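Local coordinates for protein 2-polyprenyl-6-methoxyphenol hydroxylase-like FAD-dependent oxidoreductase (Streptomyces sp. NRRL 11266, PDB 6UI5) that binds flavin-adenine dinucleotide and probably works as an FAD-dependent oxidoreductase built on a Rossmann-type FAD-binding domain, at residues Y290-Q295 against M340-Q345; V73-L78 against E377-L382; W174-G179 against S265-N270. All blocks are in the same frame, centred on the assembly; numbering follows the deposited sequence.

Contact 1 touches the flavin of FAD, contact 3 comes near it and contact 2 lies farther out. Along the chain, contact 3 closes before contact 1 opens, and both fall between the two segments of contact 2. Contacts 1 and 2, centres about 8 Å apart, are joined by two probable hydrogen bonds, Gln-345 OE1 with Ala-76 N and Asn-293 ND2 with Arg-74 O. Contacts 1 and 3, about 11 Å between centres, meet where Ile-266 packs on Tyr-290 and Pro-291. Contacts 2 and 3 do not touch: their centres are about 19 Å apart, nearest atoms about 10 Å. The loop at 290-295 and helix 325-346 thus tie the flavin site to two antiparallel sheets and, through the helix, to the second subunit.

Contact 1 (Y290-Q295 against M340-Q345); sequences YPYNGQ and MNIQAQ. With FAD (flavin-adenine dinucleotide), chain C.
Four carboxamides, those of Asn-293, Gln-295, Asn-341 and Gln-345, close a ring of hydrogen bonds between a flavin-side loop of the Rossmann-type FAD-binding domain and helix 325-346. Two oxygens each take two donors: Asn-293 OD1 and Asn-341 OD1 both accept from Gln-295 NE2 and from Gln-345 NE2. The bond from Gln-345 NE2 to Asn-293 OD1 is short and straight, 2.9 Å at 166°. Gln-295 and Asn-341 meet tip to tip with amide planes only 15° apart, a reciprocal pair in which each donor sits on a lone pair of the other's oxygen. Bonds outside the ring set which end of each amide is oxygen: Asn-293 ND2 donates to Arg-74 O, Asn-341 ND2 to Leu-337 O, and Gln-345 OE1 accepts from Ala-76 N. Gln-295 is set by its pairing with Asn-341.

The loop makes a type I' beta turn from Tyr-292 to Gln-295, and Gly-294, at positive phi, is the N-cap of helix 295-316. On the flavin side of the loop, Pro-291 CB touches FAD N5 at 3.4 Å and Gly-294 CA lies 3.4 Å from FAD O2, so the ring backs the part of the loop that lines the flavin pocket.

Ile-342 packs beside the amides, CD1 against Gln-295 NE2 at 3.2 Å and against Tyr-292 CB, and CG2 on Tyr-290 CB at 3.5 Å. The Tyr-292 ring is sandwiched, with Tyr-290 CE2 over the centre of one face. Over the opposite face hangs Gln-345 OE1, 3.3 Å above the ring plane.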
loop_
_atom_site.group_PDB
_atom_site.type_symbol
_atom_site.label_atom_id
_atom_site.label_comp_id
_atom_site.label_asym_id
_atom_site.label_seq_id
_atom_site.Cartn_x
_atom_site.Cartn_y
_atom_site.Cartn_z
ATOM N N TYR A 290 -8.850 9.670 -12.827
ATOM C CA TYR A 290 -9.626 8.636 -13.485
ATOM C C TYR A 290 -10.926 8.395 -12.717
ATOM O O TYR A 290 -10.943 8.421 -11.472
ATOM C CB TYR A 290 -8.830 7.338 -13.600
ATOM C CG TYR A 290 -9.561 6.229 -14.302
ATOM C CD1 TYR A 290 -9.622 6.198 -15.683
ATOM C CD2 TYR A 290 -10.186 5.214 -13.598
ATOM C CE1 TYR A 290 -10.293 5.194 -16.349
ATOM C CE2 TYR A 290 -10.851 4.192 -14.254
ATOM C CZ TYR A 290 -10.907 4.189 -15.632
ATOM O OH TYR A 290 -11.579 3.190 -16.312
ATOM N N PRO A 291 -12.034 8.182 -13.429
ATOM C CA PRO A 291 -13.338 7.993 -12.764
ATOM C C PRO A 291 -13.496 6.599 -12.141
ATOM O O PRO A 291 -13.734 5.611 -12.834
ATOM C CB PRO A 291 -14.370 8.182 -13.905
ATOM C CG PRO A 291 -13.544 8.151 -15.196
ATOM C CD PRO A 291 -12.151 8.597 -14.848
ATOM N N TYR A 292 -13.381 6.539 -10.831
ATOM C CA TYR A 292 -13.537 5.310 -10.070
ATOM C C TYR A 292 -14.449 5.571 -8.880
ATOM O O TYR A 292 -14.444 6.673 -8.317
ATOM C CB TYR A 292 -12.198 4.802 -9.559
ATOM C CG TYR A 292 -11.554 3.688 -10.332
ATOM C CD1 TYR A 292 -12.292 2.599 -10.775
ATOM C CD2 TYR A 292 -10.179 3.700 -10.572
ATOM C CE1 TYR A 292 -11.682 1.562 -11.453
ATOM C CE2 TYR A 292 -9.566 2.676 -11.255
ATOM C CZ TYR A 292 -10.320 1.611 -11.688
ATOM O OH TYR A 292 -9.714 0.581 -12.357
ATOM N N ASN A 293 -15.266 4.566 -8.528
ATOM C CA ASN A 293 -16.092 4.524 -7.316
ATOM C C ASN A 293 -17.040 5.703 -7.200
ATOM O O ASN A 293 -17.684 5.869 -6.167
ATOM C CB ASN A 293 -15.221 4.467 -6.061
ATOM C CG ASN A 293 -14.091 3.475 -6.193
ATOM O OD1 ASN A 293 -12.946 3.856 -6.403
ATOM N ND2 ASN A 293 -14.408 2.192 -6.074
ATOM N N GLY A 294 -17.138 6.535 -8.229
ATOM C CA GLY A 294 -17.948 7.735 -8.144
ATOM C C GLY A 294 -17.279 8.867 -7.406
ATOM O O GLY A 294 -17.965 9.772 -6.915
ATOM N N GLN A 295 -15.945 8.848 -7.314
ATOM C CA GLN A 295 -15.273 9.846 -6.486
ATOM C C GLN A 295 -15.328 11.239 -7.092
ATOM O O GLN A 295 -15.399 12.222 -6.347
ATOM C CB GLN A 295 -13.829 9.433 -6.248
ATOM C CG GLN A 295 -13.708 8.163 -5.430
ATOM C CD GLN A 295 -12.287 7.848 -5.144
ATOM O OE1 GLN A 295 -11.503 8.732 -4.766
ATOM N NE2 GLN A 295 -11.909 6.595 -5.374
ATOM N N MET A 340 -4.932 10.615 -4.938
ATOM C CA MET A 340 -3.905 9.676 -4.508
ATOM C C MET A 340 -4.351 8.242 -4.739
ATOM O O MET A 340 -3.657 7.469 -5.411
ATOM C CB MET A 340 -3.564 9.901 -3.042
ATOM C CG MET A 340 -2.652 8.823 -2.470
ATOM S SD MET A 340 -3.100 8.623 -0.770
ATOM C CE MET A 340 -4.808 8.135 -0.958
ATOM N N ASN A 341 -5.550 7.892 -4.259
ATOM C CA ASN A 341 -5.982 6.498 -4.303
ATOM C C ASN A 341 -6.498 6.083 -5.684
ATOM O O ASN A 341 -6.384 4.899 -6.036
ATOM C CB ASN A 341 -7.036 6.225 -3.214
ATOM C CG ASN A 341 -8.441 6.430 -3.688
ATOM O OD1 ASN A 341 -9.017 5.554 -4.352
ATOM N ND2 ASN A 341 -9.035 7.585 -3.328
ATOM N N ILE A 342 -7.064 7.009 -6.475
ATOM C CA ILE A 342 -7.324 6.675 -7.881
ATOM C C ILE A 342 -6.028 6.243 -8.549
ATOM O O ILE A 342 -5.934 5.151 -9.117
ATOM C CB ILE A 342 -7.969 7.851 -8.639
ATOM C CG1 ILE A 342 -9.321 8.265 -8.035
ATOM C CG2 ILE A 342 -8.110 7.525 -10.149
ATOM C CD1 ILE A 342 -10.381 7.253 -8.161
ATOM N N GLN A 343 -4.993 7.081 -8.452
ATOM C CA GLN A 343 -3.710 6.718 -9.047
ATOM C C GLN A 343 -3.230 5.376 -8.497
ATOM O O GLN A 343 -2.706 4.534 -9.247
ATOM C CB GLN A 343 -2.681 7.820 -8.779
ATOM C CG GLN A 343 -2.876 9.104 -9.576
ATOM C CD GLN A 343 -2.787 8.908 -11.093
ATOM O OE1 GLN A 343 -3.673 8.313 -11.729
ATOM N NE2 GLN A 343 -1.693 9.399 -11.674
ATOM N N ALA A 344 -3.449 5.142 -7.186
ATOM C CA ALA A 344 -3.067 3.865 -6.591
ATOM C C ALA A 344 -3.867 2.725 -7.195
ATOM O O ALA A 344 -3.315 1.662 -7.472
ATOM C CB ALA A 344 -3.250 3.882 -5.066
ATOM N N GLN A 345 -5.165 2.926 -7.413
ATOM C CA GLN A 345 -5.939 1.915 -8.132
ATOM C C GLN A 345 -5.363 1.667 -9.523
ATOM O O GLN A 345 -5.247 0.512 -9.947
ATOM C CB GLN A 345 -7.420 2.314 -8.215
ATOM C CG GLN A 345 -8.189 2.069 -6.896
ATOM C CD GLN A 345 -9.673 2.425 -6.994
ATOM O OE1 GLN A 345 -10.427 1.788 -7.747
ATOM N NE2 GLN A 345 -10.098 3.465 -6.248
HETATM P PA FAD C . -18.142 19.646 -15.151
HETATM O O1A FAD C . -19.019 18.415 -15.089
HETATM O O2A FAD C . -17.053 19.408 -16.183
HETATM O O5B FAD C . -19.050 21.016 -15.370
HETATM C C5B FAD C . -18.409 22.253 -15.640
HETATM C C4B FAD C . -19.431 23.186 -16.367
HETATM O O4B FAD C . -18.988 24.408 -16.531
HETATM C C3B FAD C . -19.695 22.661 -17.798
HETATM O O3B FAD C . -21.023 22.793 -18.067
HETATM C C2B FAD C . -18.863 23.597 -18.697
HETATM O O2B FAD C . -19.399 23.494 -20.080
HETATM C C1B FAD C . -19.101 24.752 -18.140
HETATM N N9A FAD C . -18.117 25.793 -18.367
HETATM C C8A FAD C . -16.781 25.634 -18.499
HETATM N N7A FAD C . -16.228 26.860 -18.622
HETATM C C5A FAD C . -17.225 27.774 -18.543
HETATM C C6A FAD C . -17.235 29.162 -18.602
HETATM N N6A FAD C . -16.292 30.258 -18.770
HETATM N N1A FAD C . -18.383 29.838 -18.504
HETATM C C2A FAD C . -19.548 29.174 -18.334
HETATM N N3A FAD C . -19.536 27.812 -18.261
HETATM C C4A FAD C . -18.384 27.115 -18.368
HETATM N N1 FAD C . -18.278 10.705 -12.463
HETATM C C2 FAD C . -18.770 9.608 -11.580
HETATM O O2 FAD C . -19.195 9.828 -10.493
HETATM N N3 FAD C . -18.728 8.206 -12.087
HETATM C C4 FAD C . -18.210 7.944 -13.431
HETATM O O4 FAD C . -18.165 6.842 -13.864
HETATM C C4X FAD C . -17.719 9.078 -14.295
HETATM N N5 FAD C . -17.214 8.751 -15.609
HETATM C C5X FAD C . -16.710 9.845 -16.477
HETATM C C6 FAD C . -16.219 9.516 -17.742
HETATM C C7 FAD C . -15.747 10.520 -18.581
HETATM C C7M FAD C . -15.281 9.869 -19.876
HETATM C C8 FAD C . -15.758 11.865 -18.182
HETATM C C8M FAD C . -15.221 12.902 -19.176
HETATM C C9 FAD C . -16.250 12.199 -16.907
HETATM C C9A FAD C . -16.729 11.192 -16.036
HETATM N N10 FAD C . -17.250 11.531 -14.658
HETATM C C10 FAD C . -17.751 10.450 -13.814
HETATM C "C1'" FAD C . -17.293 12.947 -14.242
HETATM C "C2'" FAD C . -16.567 13.385 -12.957
HETATM O "O2'" FAD C . -17.307 13.110 -11.827
HETATM C "C3'" FAD C . -16.421 14.905 -12.930
HETATM O "O3'" FAD C . -15.530 15.204 -11.903
HETATM C "C4'" FAD C . -17.709 15.697 -12.627
HETATM O "O4'" FAD C . -18.746 15.485 -13.543
HETATM C "C5'" FAD C . -17.268 17.161 -12.751
HETATM O "O5'" FAD C . -18.180 18.018 -12.122
HETATM P P FAD C . -17.986 19.656 -12.218
HETATM O O1P FAD C . -19.335 20.315 -12.054
HETATM O O2P FAD C . -16.945 20.217 -11.268
HETATM O O3P FAD C . -17.353 19.915 -13.722
#

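Contact 2 (V73-L78 against E377-L382); sequences VRFADL and EIVTNL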
loop_
_atom_site.group_PDB
_atom_site.type_symbol
_atom_site.label_atom_id
_atom_site.label_comp_id
_atom_site.label_asym_id
_atom_site.label_seq_id
_atom_site.Cartn_x
_atom_site.Cartn_y
_atom_site.Cartn_z
ATOM N N VAL A 73 -17.882 -2.767 -2.959
ATOM C CA VAL A 73 -17.008 -1.615 -3.117
ATOM C C VAL A 73 -15.651 -2.154 -3.526
ATOM O O VAL A 73 -15.026 -2.904 -2.764
ATOM C CB VAL A 73 -16.900 -0.806 -1.813
ATOM C CG1 VAL A 73 -15.792 0.198 -1.932
ATOM C CG2 VAL A 73 -18.247 -0.132 -1.447
ATOM N N ARG A 74 -15.182 -1.779 -4.713
ATOM C CA ARG A 74 -13.966 -2.350 -5.267
ATOM C C ARG A 74 -12.805 -1.366 -5.148
ATOM O O ARG A 74 -13.003 -0.159 -5.052
ATOM C CB ARG A 74 -14.177 -2.769 -6.732
ATOM C CG ARG A 74 -15.335 -3.758 -6.929
ATOM C CD ARG A 74 -15.004 -4.928 -7.874
ATOM N NE ARG A 74 -15.833 -6.112 -7.598
ATOM C CZ ARG A 74 -15.394 -7.234 -7.015
ATOM N NH1 ARG A 74 -14.118 -7.355 -6.655
ATOM N NH2 ARG A 74 -16.232 -8.249 -6.800
ATOM N N PHE A 75 -11.588 -1.895 -5.114
ATOM C CA PHE A 75 -10.358 -1.113 -5.240
ATOM C C PHE A 75 -9.645 -1.655 -6.465
ATOM O O PHE A 75 -9.205 -2.812 -6.471
ATOM C CB PHE A 75 -9.472 -1.230 -3.993
ATOM C CG PHE A 75 -8.365 -0.185 -3.912
ATOM C CD1 PHE A 75 -8.666 1.155 -3.611
ATOM C CD2 PHE A 75 -7.038 -0.540 -4.088
ATOM C CE1 PHE A 75 -7.656 2.125 -3.520
ATOM C CE2 PHE A 75 -6.009 0.419 -4.001
ATOM C CZ PHE A 75 -6.322 1.753 -3.715
ATOM N N ALA A 76 -9.515 -0.829 -7.494
ATOM C CA ALA A 76 -9.294 -1.400 -8.815
ATOM C C ALA A 76 -10.339 -2.495 -8.999
ATOM O O ALA A 76 -11.540 -2.208 -9.020
ATOM C CB ALA A 76 -7.865 -1.946 -8.967
ATOM N N ASP A 77 -9.898 -3.752 -9.056
ATOM C CA ASP A 77 -10.798 -4.886 -9.232
ATOM C C ASP A 77 -10.775 -5.826 -8.037
ATOM O O ASP A 77 -11.262 -6.958 -8.142
ATOM C CB ASP A 77 -10.454 -5.650 -10.516
ATOM C CG ASP A 77 -9.073 -6.266 -10.472
ATOM O OD1 ASP A 77 -8.086 -5.527 -10.672
ATOM O OD2 ASP A 77 -8.975 -7.489 -10.233
ATOM N N LEU A 78 -10.218 -5.390 -6.911
ATOM C CA LEU A 78 -10.257 -6.152 -5.672
ATOM C C LEU A 78 -11.464 -5.736 -4.835
ATOM O O LEU A 78 -12.030 -4.657 -5.013
ATOM C CB LEU A 78 -8.984 -5.936 -4.856
ATOM C CG LEU A 78 -7.682 -6.244 -5.582
ATOM C CD1 LEU A 78 -6.491 -6.178 -4.616
ATOM C CD2 LEU A 78 -7.770 -7.601 -6.274
ATOM N N GLU A 377 -13.808 3.985 3.134
ATOM C CA GLU A 377 -14.392 5.267 3.506
ATOM C C GLU A 377 -14.123 6.312 2.444
ATOM O O GLU A 377 -15.011 7.108 2.104
ATOM C CB GLU A 377 -13.818 5.746 4.836
ATOM C CG GLU A 377 -14.334 4.979 6.024
ATOM C CD GLU A 377 -13.981 5.682 7.312
ATOM O OE1 GLU A 377 -14.785 5.561 8.260
ATOM O OE2 GLU A 377 -12.914 6.374 7.370
ATOM N N ILE A 378 -12.894 6.341 1.937
ATOM C CA ILE A 378 -12.491 7.394 1.016
ATOM C C ILE A 378 -13.129 7.188 -0.363
ATOM O O ILE A 378 -13.801 8.083 -0.883
ATOM C CB ILE A 378 -10.961 7.444 0.981
ATOM C CG1 ILE A 378 -10.519 8.251 2.175
ATOM C CG2 ILE A 378 -10.423 8.052 -0.297
ATOM C CD1 ILE A 378 -9.097 8.162 2.395
ATOM N N VAL A 379 -13.011 5.984 -0.932
ATOM C CA VAL A 379 -13.597 5.744 -2.247
ATOM C C VAL A 379 -15.111 5.827 -2.217
ATOM O O VAL A 379 -15.715 5.995 -3.274
ATOM C CB VAL A 379 -13.162 4.386 -2.874
ATOM C CG1 VAL A 379 -11.677 4.167 -2.673
ATOM C CG2 VAL A 379 -13.950 3.212 -2.317
ATOM N N THR A 380 -15.760 5.733 -1.046
ATOM C CA THR A 380 -17.205 5.980 -1.037
ATOM C C THR A 380 -17.548 7.416 -0.661
ATOM O O THR A 380 -18.736 7.756 -0.552
ATOM C CB THR A 380 -17.943 5.021 -0.113
ATOM O OG1 THR A 380 -17.444 5.170 1.229
ATOM C CG2 THR A 380 -17.762 3.572 -0.565
ATOM N N ASN A 381 -16.534 8.267 -0.481
ATOM C CA ASN A 381 -16.708 9.634 0.009
ATOM C C ASN A 381 -17.430 9.715 1.364
ATOM O O ASN A 381 -17.910 10.796 1.741
ATOM C CB ASN A 381 -17.406 10.491 -1.046
ATOM C CG ASN A 381 -16.608 10.509 -2.368
ATOM O OD1 ASN A 381 -17.027 9.920 -3.362
ATOM N ND2 ASN A 381 -15.421 11.123 -2.350
ATOM N N LEU A 382 -17.502 8.611 2.136
ATOM C CA LEU A 382 -17.705 8.750 3.590
ATOM C C LEU A 382 -16.531 9.484 4.181
ATOM O O LEU A 382 -16.686 10.444 4.940
ATOM C CB LEU A 382 -17.846 7.391 4.264
ATOM C CG LEU A 382 -19.039 6.589 3.765
ATOM C CD1 LEU A 382 -19.006 5.170 4.338
ATOM C CD2 LEU A 382 -20.344 7.356 4.070
#
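The end of strand 69-75, middle strand of a three-stranded antiparallel sheet, passes the C-terminal end of helix 369-379 with backbones well apart, CA of Val-73 and CA of Thr-380 being 7.9 Å from each other. The strand runs into a type II' hairpin turn from Phe-75 to Leu-78, and the helix ends in a Schellman motif with Asn-381 at positive phi. Methyl groups fill the gap. Val-73 CG1, anti to its backbone N, meets Val-379 CG2 at 3.6 Å, the two side chains crossing obliquely. The other branch of Val-73, CG2, lies 3.8 Å from Thr-380 CG2, at about a right angle. Thr-380 turns OG1 back to Ala-376 O, one helical turn earlier, and thereby leaves its methyl to face the strand. The Phe-75 ring presents its edge to the other branch of Val-379, CD1 to CG1 at 4.4 Å, while Met-362 of helix 352-365 in this chain and Met-361 of the second subunit also pack against it.

This joint between sheet and helix is purely apolar. Its fit therefore rests on methyl shape, whereas directional bonds lie to its flanks, where Arg-74 O and Ala-76 N bind the amides of Asn-293 and Gln-345.

Contact 3 (W174-G179 against S265-N270); sequences WVIVRG and SIVTRN
Val-177 and Ile-266 point to one face of an antiparallel sheet and Arg-178 and Ser-265 to the other, where strands 176-185 and 257-271 pair in a six-stranded antiparallel sheet. On the first face the two beta-branched side chains stand abreast, CB of Val-177 4.0 Å from CB of Ile-266. Each places a methyl branch anti to its own backbone N, CG1 in the valine and CG2 in the isoleucine. Beyond CB they diverge: Val-177 packs on Phe-224 of strand 216-225, while Ile-266 leads off to Tyr-290 and Pro-291 and comes within about 6 Å of the FAD.

On the other face Arg-178 and Ser-265 form a non-hydrogen-bonded pair with CA atoms 4.4 Å apart, but their polar ends do not meet. Ser-265 OG is held by Asp-233, and the Arg-178 side chain leads away from the pair and packs on Glu-223 and Pro-229. Ile-176 also borders the pairing: its CG2 lies 4.2 Å from Ser-265 CB, and its CD1 reaches Val-267 CG1 in a looser contact of 4.4 Å.

A single backbone hydrogen bond joins the segments. Ile-266 N donates to Val-177 O at 2.8 Å, approaching nearly along the C=O axis, yet the bond is bent to 130° at the hydrogen. Ser-265 CA comes to 3.2 Å from Val-177 O in a CH...O contact. Beyond Val-267 the second strand parts from the first: Thr-268 is taken up by Asp-173 and helix 325-346, and it packs on Tyr-357 of the second subunit.

One carbonyl, Val-177 O, thus carries the polar link between the two segments, and apolar contacts of Ile-176, Val-177, Ile-266 and Val-267 accompany it, consistent with strands that separate past Val-267 but stay bonded on the other side, through Gly-179 and Tyr-264.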
loop_
_atom_site.group_PDB
_atom_site.type_symbol
_atom_site.label_atom_id
_atom_site.label_comp_id
_atom_site.label_asym_id
_atom_site.label_seq_id
_atom_site.Cartn_x
_atom_site.Cartn_y
_atom_site.Cartn_z
ATOM N N TRP A 174 2.007 8.592 -15.018
ATOM C CA TRP A 174 2.947 7.726 -15.726
ATOM C C TRP A 174 2.322 7.062 -16.948
ATOM O O TRP A 174 3.025 6.392 -17.713
ATOM C CB TRP A 174 3.509 6.645 -14.792
ATOM C CG TRP A 174 2.498 5.641 -14.320
ATOM C CD1 TRP A 174 2.198 4.436 -14.899
ATOM C CD2 TRP A 174 1.663 5.747 -13.149
ATOM N NE1 TRP A 174 1.217 3.791 -14.161
ATOM C CE2 TRP A 174 0.878 4.576 -13.086
ATOM C CE3 TRP A 174 1.510 6.714 -12.150
ATOM C CZ2 TRP A 174 -0.053 4.353 -12.058
ATOM C CZ3 TRP A 174 0.581 6.492 -11.137
ATOM C CH2 TRP A 174 -0.197 5.327 -11.111
ATOM N N VAL A 175 1.021 7.220 -17.133
ATOM C CA VAL A 175 0.352 6.762 -18.335
ATOM C C VAL A 175 -0.811 7.708 -18.590
ATOM O O VAL A 175 -1.376 8.295 -17.654
ATOM C CB VAL A 175 -0.105 5.291 -18.194
ATOM C CG1 VAL A 175 -1.114 5.152 -17.049
ATOM C CG2 VAL A 175 -0.675 4.770 -19.545
ATOM N N ILE A 176 -1.143 7.885 -19.866
ATOM C CA ILE A 176 -2.278 8.710 -20.268
ATOM C C ILE A 176 -3.420 7.781 -20.659
ATOM O O ILE A 176 -3.335 7.065 -21.663
ATOM C CB ILE A 176 -1.924 9.663 -21.419
ATOM C CG1 ILE A 176 -0.742 10.559 -21.042
ATOM C CG2 ILE A 176 -3.126 10.516 -21.731
ATOM C CD1 ILE A 176 -0.858 11.203 -19.637
ATOM N N VAL A 177 -4.490 7.784 -19.870
ATOM C CA VAL A 177 -5.660 6.963 -20.169
ATOM C C VAL A 177 -6.556 7.693 -21.162
ATOM O O VAL A 177 -6.878 8.876 -20.983
ATOM C CB VAL A 177 -6.432 6.623 -18.892
ATOM C CG1 VAL A 177 -7.655 5.771 -19.224
ATOM C CG2 VAL A 177 -5.519 5.909 -17.921
ATOM N N ARG A 178 -6.999 6.970 -22.189
ATOM C CA ARG A 178 -7.793 7.515 -23.283
ATOM C C ARG A 178 -8.973 6.600 -23.558
ATOM O O ARG A 178 -8.888 5.377 -23.392
ATOM C CB ARG A 178 -6.982 7.623 -24.567
ATOM C CG ARG A 178 -6.530 6.242 -25.006
ATOM C CD ARG A 178 -5.131 5.966 -24.567
ATOM N NE ARG A 178 -4.248 6.772 -25.379
ATOM C CZ ARG A 178 -3.142 7.342 -24.945
ATOM N NH1 ARG A 178 -2.754 7.208 -23.678
ATOM N NH2 ARG A 178 -2.422 8.066 -25.788
ATOM N N GLY A 179 -10.055 7.189 -24.027
ATOM C CA GLY A 179 -11.141 6.377 -24.519
ATOM C C GLY A 179 -12.205 7.221 -25.172
ATOM O O GLY A 179 -11.977 8.375 -25.536
ATOM N N SER A 265 -9.316 12.138 -22.582
ATOM C CA SER A 265 -8.038 11.697 -22.037
ATOM C C SER A 265 -8.068 12.021 -20.548
ATOM O O SER A 265 -8.852 12.858 -20.105
ATOM C CB SER A 265 -6.792 12.365 -22.734
ATOM O OG SER A 265 -6.876 13.783 -22.768
ATOM N N ILE A 266 -7.241 11.341 -19.762
ATOM C CA ILE A 266 -7.261 11.504 -18.303
ATOM C C ILE A 266 -5.906 11.994 -17.853
ATOM O O ILE A 266 -4.888 11.345 -18.124
ATOM C CB ILE A 266 -7.608 10.200 -17.574
ATOM C CG1 ILE A 266 -9.087 9.887 -17.735
ATOM C CG2 ILE A 266 -7.218 10.302 -16.070
ATOM C CD1 ILE A 266 -9.996 10.961 -17.133
ATOM N N VAL A 267 -5.892 13.106 -17.125
ATOM C CA VAL A 267 -4.746 13.474 -16.305
ATOM C C VAL A 267 -5.206 13.582 -14.860
ATOM O O VAL A 267 -6.398 13.612 -14.572
ATOM C CB VAL A 267 -4.095 14.784 -16.755
ATOM C CG1 VAL A 267 -3.300 14.557 -18.065
ATOM C CG2 VAL A 267 -5.169 15.842 -16.896
ATOM N N THR A 268 -4.230 13.683 -13.954
ATOM C CA THR A 268 -4.448 13.705 -12.507
ATOM C C THR A 268 -3.899 15.006 -11.937
ATOM O O THR A 268 -2.684 15.228 -11.948
ATOM C CB THR A 268 -3.757 12.523 -11.850
ATOM O OG1 THR A 268 -4.173 11.312 -12.488
ATOM C CG2 THR A 268 -4.109 12.474 -10.363
ATOM N N ARG A 269 -4.778 15.871 -11.432
ATOM C CA ARG A 269 -4.334 17.159 -10.914
ATOM C C ARG A 269 -5.087 17.523 -9.648
ATOM O O ARG A 269 -6.252 17.143 -9.455
ATOM C CB ARG A 269 -4.487 18.315 -11.935
ATOM C CG ARG A 269 -3.777 18.055 -13.294
ATOM C CD ARG A 269 -2.269 18.474 -13.337
ATOM N NE ARG A 269 -1.768 18.229 -14.691
ATOM C CZ ARG A 269 -1.302 17.067 -15.146
ATOM N NH1 ARG A 269 -1.159 16.011 -14.305
ATOM N NH2 ARG A 269 -0.910 16.989 -16.447
ATOM N N ASN A 270 -4.395 18.265 -8.783
ATOM C CA ASN A 270 -5.007 18.853 -7.604
ATOM C C ASN A 270 -4.543 20.302 -7.529
ATOM O O ASN A 270 -3.342 20.565 -7.455
ATOM C CB ASN A 270 -4.630 18.053 -6.354
ATOM C CG ASN A 270 -5.563 18.307 -5.184
ATOM O OD1 ASN A 270 -6.733 18.642 -5.386
ATOM N ND2 ASN A 270 -5.051 18.128 -3.939
#